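Local coordinates for extracellular protein 11-1 (Passalora fulva, PDB 6ZUS), which is a secreted zinc-binding effector of a plant-infecting fungus, probably acting as an avirulence protein in interactions with host resistance proteins, at residues Lys7-Lys12 / Trp83-Gly88; Ala56-Gln61 / Cys76-Thr81. All coordinates share one frame; numbering follows the deposited sequence.

Contact 1. Residues Lys7-Lys12 / Trp83-Gly88; sequences KAVALK and WRVRNG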
# COMPACT_ATOMS: atom_id res chain seq x y z
N LYS A 7 -11.57 11.00 1.16
CA LYS A 7 -10.34 11.13 0.34
C LYS A 7 -10.14 9.84 -0.46
O LYS A 7 -10.73 8.78 -0.09
CB LYS A 7 -9.14 11.41 1.25
CG LYS A 7 -8.95 10.38 2.35
CD LYS A 7 -7.74 10.56 3.20
CE LYS A 7 -7.59 9.50 4.25
NZ LYS A 7 -8.24 9.90 5.52
N ALA A 8 -9.38 9.93 -1.56
CA ALA A 8 -8.85 8.76 -2.28
C ALA A 8 -7.40 8.59 -1.80
O ALA A 8 -6.71 9.61 -1.59
CB ALA A 8 -8.94 8.95 -3.75
N VAL A 9 -7.01 7.33 -1.56
CA VAL A 9 -5.69 6.97 -0.98
C VAL A 9 -4.98 6.03 -1.97
O VAL A 9 -5.55 4.97 -2.31
CB VAL A 9 -5.79 6.35 0.43
CG1 VAL A 9 -4.40 6.02 0.96
CG2 VAL A 9 -6.52 7.26 1.41
N ALA A 10 -3.80 6.44 -2.47
CA ALA A 10 -2.87 5.63 -3.28
C ALA A 10 -2.10 4.73 -2.30
O ALA A 10 -1.38 5.26 -1.48
CB ALA A 10 -1.94 6.50 -4.07
N LEU A 11 -2.31 3.42 -2.39
CA LEU A 11 -1.72 2.39 -1.47
C LEU A 11 -0.71 1.55 -2.24
O LEU A 11 -0.93 1.24 -3.46
CB LEU A 11 -2.82 1.49 -0.92
CG LEU A 11 -3.89 2.18 -0.07
CD1 LEU A 11 -5.12 1.34 0.01
CD2 LEU A 11 -3.37 2.47 1.32
N LYS A 12 0.32 1.13 -1.55
CA LYS A 12 1.34 0.23 -2.16
C LYS A 12 1.94 -0.67 -1.08
O LYS A 12 2.31 -0.18 0.01
CB LYS A 12 2.39 1.04 -2.92
CG LYS A 12 3.41 0.18 -3.61
CD LYS A 12 4.15 0.91 -4.67
CE LYS A 12 5.32 1.69 -4.18
NZ LYS A 12 6.34 1.79 -5.27
N TRP A 83 -10.69 4.23 -3.43
CA TRP A 83 -11.44 5.37 -4.03
C TRP A 83 -12.02 6.32 -2.97
O TRP A 83 -11.97 7.58 -3.20
CB TRP A 83 -12.53 4.83 -4.95
CG TRP A 83 -11.99 4.18 -6.18
CD1 TRP A 83 -12.28 2.93 -6.62
CD2 TRP A 83 -11.16 4.80 -7.17
NE1 TRP A 83 -11.65 2.72 -7.81
CE2 TRP A 83 -10.97 3.84 -8.18
CE3 TRP A 83 -10.59 6.08 -7.31
CZ2 TRP A 83 -10.18 4.11 -9.30
CZ3 TRP A 83 -9.81 6.34 -8.42
CH2 TRP A 83 -9.62 5.36 -9.40
N ARG A 84 -12.52 5.79 -1.86
CA ARG A 84 -13.28 6.61 -0.87
C ARG A 84 -12.97 6.14 0.55
O ARG A 84 -13.31 4.99 0.89
CB ARG A 84 -14.78 6.52 -1.17
CG ARG A 84 -15.17 6.91 -2.58
CD ARG A 84 -16.65 6.73 -2.75
NE ARG A 84 -16.97 6.77 -4.16
CZ ARG A 84 -16.97 7.87 -4.91
NH1 ARG A 84 -16.71 9.06 -4.38
NH2 ARG A 84 -17.30 7.76 -6.19
N VAL A 85 -12.27 7.00 1.29
CA VAL A 85 -11.81 6.73 2.67
C VAL A 85 -12.24 7.92 3.54
O VAL A 85 -12.10 9.06 3.12
CB VAL A 85 -10.29 6.46 2.72
CG1 VAL A 85 -9.87 6.19 4.16
CG2 VAL A 85 -9.90 5.35 1.75
N ARG A 86 -12.74 7.64 4.73
CA ARG A 86 -13.24 8.69 5.64
C ARG A 86 -12.06 9.59 6.01
O ARG A 86 -10.89 9.13 5.94
CB ARG A 86 -13.93 8.06 6.85
CG ARG A 86 -15.18 7.30 6.46
CD ARG A 86 -15.86 6.94 7.73
NE ARG A 86 -16.87 5.92 7.52
CZ ARG A 86 -18.14 6.16 7.20
NH1 ARG A 86 -18.56 7.38 6.94
NH2 ARG A 86 -18.97 5.13 7.11
N ASN A 87 -12.37 10.83 6.34
CA ASN A 87 -11.40 11.77 6.96
C ASN A 87 -11.55 11.80 8.49
O ASN A 87 -12.66 11.75 9.01
CB ASN A 87 -11.54 13.17 6.36
CG ASN A 87 -10.77 13.25 5.05
OD1 ASN A 87 -9.60 12.84 5.00
ND2 ASN A 87 -11.42 13.77 4.01
N GLY A 88 -10.44 11.93 9.18
CA GLY A 88 -10.42 12.22 10.62
C GLY A 88 -10.48 10.95 11.43
O GLY A 88 -9.82 9.95 11.05
O HOH W 1 -6.63 12.19 6.00

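Contact 2. Residues Ala56-Gln61 / Cys76-Thr81; sequences AIPKIQ and CSVQAT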
# COMPACT_ATOMS: atom_id res chain seq x y z
N ALA A 56 -5.40 -3.45 -9.38
CA ALA A 56 -4.05 -3.52 -8.76
C ALA A 56 -3.01 -3.54 -9.90
O ALA A 56 -3.26 -4.16 -10.94
CB ALA A 56 -3.99 -4.72 -7.87
N ILE A 57 -1.86 -2.92 -9.67
CA ILE A 57 -0.73 -2.88 -10.63
C ILE A 57 0.52 -3.45 -9.94
O ILE A 57 1.15 -2.72 -9.16
CB ILE A 57 -0.53 -1.44 -11.10
CG1 ILE A 57 -1.81 -0.92 -11.77
CG2 ILE A 57 0.68 -1.33 -12.03
CD1 ILE A 57 -1.70 0.49 -12.24
N PRO A 58 0.86 -4.73 -10.19
CA PRO A 58 2.16 -5.29 -9.79
C PRO A 58 3.35 -4.61 -10.46
O PRO A 58 3.27 -4.11 -11.60
CB PRO A 58 2.09 -6.80 -10.12
CG PRO A 58 0.61 -7.07 -10.25
CD PRO A 58 0.01 -5.77 -10.79
N LYS A 59 4.48 -4.56 -9.76
CA LYS A 59 5.71 -4.00 -10.32
C LYS A 59 6.88 -4.79 -9.73
O LYS A 59 6.80 -5.20 -8.55
CB LYS A 59 5.81 -2.51 -9.98
CG LYS A 59 6.97 -1.79 -10.64
CD LYS A 59 7.49 -0.60 -9.83
CE LYS A 59 6.46 0.50 -9.58
NZ LYS A 59 7.10 1.80 -9.24
N ILE A 60 7.94 -4.95 -10.51
CA ILE A 60 9.18 -5.65 -10.08
C ILE A 60 10.34 -4.75 -10.52
O ILE A 60 10.35 -4.31 -11.69
CB ILE A 60 9.24 -7.06 -10.68
CG1 ILE A 60 8.02 -7.91 -10.28
CG2 ILE A 60 10.56 -7.75 -10.32
CD1 ILE A 60 7.97 -9.29 -10.96
N GLN A 61 11.19 -4.37 -9.59
CA GLN A 61 12.38 -3.53 -9.82
C GLN A 61 13.59 -4.35 -9.35
O GLN A 61 13.47 -5.08 -8.32
CB GLN A 61 12.40 -2.24 -8.99
CG GLN A 61 11.19 -1.36 -9.17
CD GLN A 61 11.18 -0.28 -8.09
OE1 GLN A 61 12.08 0.58 -8.05
NE2 GLN A 61 10.19 -0.38 -7.20
N CYS A 76 9.55 -5.79 -5.01
CA CYS A 76 8.31 -6.39 -5.58
C CYS A 76 7.14 -5.67 -4.91
O CYS A 76 7.13 -5.60 -3.68
CB CYS A 76 8.31 -7.89 -5.36
SG CYS A 76 9.77 -8.57 -6.17
N SER A 77 6.25 -5.06 -5.69
CA SER A 77 5.22 -4.19 -5.09
C SER A 77 3.92 -4.38 -5.85
O SER A 77 3.93 -4.87 -7.01
CB SER A 77 5.66 -2.76 -5.06
OG SER A 77 5.84 -2.28 -6.39
N VAL A 78 2.84 -4.07 -5.17
CA VAL A 78 1.51 -4.00 -5.85
C VAL A 78 0.81 -2.75 -5.31
O VAL A 78 0.89 -2.50 -4.08
CB VAL A 78 0.73 -5.30 -5.67
CG1 VAL A 78 0.47 -5.68 -4.22
CG2 VAL A 78 -0.55 -5.27 -6.47
N GLN A 79 0.23 -1.97 -6.22
CA GLN A 79 -0.39 -0.68 -5.86
C GLN A 79 -1.83 -0.66 -6.39
O GLN A 79 -2.14 -1.29 -7.40
CB GLN A 79 0.45 0.48 -6.33
CG GLN A 79 0.56 0.56 -7.83
CD GLN A 79 1.72 1.44 -8.23
OE1 GLN A 79 2.89 1.01 -8.21
NE2 GLN A 79 1.38 2.67 -8.58
N ALA A 80 -2.67 0.05 -5.66
CA ALA A 80 -4.07 0.30 -6.02
C ALA A 80 -4.53 1.53 -5.24
O ALA A 80 -3.90 1.92 -4.21
CB ALA A 80 -4.90 -0.93 -5.75
N THR A 81 -5.63 2.12 -5.70
CA THR A 81 -6.25 3.30 -5.06
C THR A 81 -7.49 2.85 -4.30
O THR A 81 -8.33 2.15 -4.89
CB THR A 81 -6.60 4.36 -6.10
OG1 THR A 81 -5.36 4.78 -6.68
CG2 THR A 81 -7.34 5.52 -5.46
O HOH W 2 3.33 -1.51 -7.59
O HOH W 3 8.37 -2.45 -7.37

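Contact 1. Residues Lys7-Lys12 / Trp83-Gly88
Lys7 reaches Arg86 and Asn87 because CG lies between its backbone N and carbonyl carbon (chi1 55°), the chain then runs straight through CD to CE, and a bend at chi4 (-91°) sets down NZ. Lys7 NZ donates to Arg86 O at 2.8 Å, tilted slightly from the carbonyl plane, and more distantly to Asn87 OD1 at 3.3 Å, lying well above that amide's plane. Asn87 ND2 is hydrogen-bonded to Asp136 OD1. Water 1 accepts from Lys7 NZ and donates to Asn87 OD1, closing a small ring, while Cys99 O also accepts from NZ, so the buried ammonium has several partners. The aliphatic part lies against the same amide, Lys7 CD 3.4 Å from Asn87 OD1. In the four-stranded antiparallel sheet this is where strand 71-86, after turning a corner at Trp83, pairs again with strand 6-20: Lys7 and Val85 form one hydrogen-bonded pair, Lys7 N to Val85 O at 2.8 Å and Val85 N to Lys7 O at 2.7 Å. The short strand segments cross at 109°, and only this one bridge pairs them. Helix 101-109 covers both side chains through Val101 and Tyr104. Val9 and Val85 cross nearly perpendicularly, their CG2 methyls 3.9 Å apart.

Contact 2. Residues Ala56-Gln61 / Cys76-Thr81
A beta hairpin of strands 57-64 and 71-86 forms one margin of the antiparallel sheet, and here Ile57 and Lys59 make hydrogen-bonded pairs with Gln79 and Ser77. Lys59 N donates a hydrogen bond to Ser77 O at 2.8 Å, and Ser77 N donates one to Lys59 O at 2.9 Å. The other pair is less even: Ile57 N to Gln79 O is 2.8 Å, whereas Gln79 N to Ile57 O is 3.2 Å, the donor lying well above that carbonyl's plane. Between these pairs, Pro58 faces Val78 in a non-hydrogen-bonded position suited to a residue lacking an N-H, and Pro58 CA makes a CH contact with Ser77 O. Helix 31-40 covers this face, Phe38 touching Ala56 and Tyr31 and Leu34 touching Pro58. Beneath it Val78 CG2 is anti to its backbone N and meets Ala56 CB at 3.8 Å. Farther along, the Ile60 CG2 methyl lies by Cys76 SG, which is disulfide-bonded to Cys29. The face with Ile57, Lys59, Ser77 and Gln79 is more polar. Lys59 and Gln79 slant across one another there, CE nearing OE1, and Ser77 OG links two waters: it donates to water 2 and accepts from water 3. Water 2 in turn donates to Ile57 O and, at 2.6 Å, to Gln79 OE1.

In the fold
From the N terminus, strand 6-20 comes first and supplies residues 7-12 of contact 1. The chain then passes through helix 31-40 to strand 57-64, turns back into strand 71-86, and closes contact 2 as a local hairpin. Farther along the same strand, beyond the corner at Trp83, contact 1 closes the longer loop, so contact 2 lies wholly within it. Strand 71-86 therefore pairs with an outer strand in contact 2 and with strand 6-20, an inner one, in contact 1. The centres of the two contacts are about 17 Å apart, yet they meet directly: Leu11 N probably hydrogen-bonds to Ala80 O at 2.8 Å. Strand 127-138 completes the sheet beside strand 6-20.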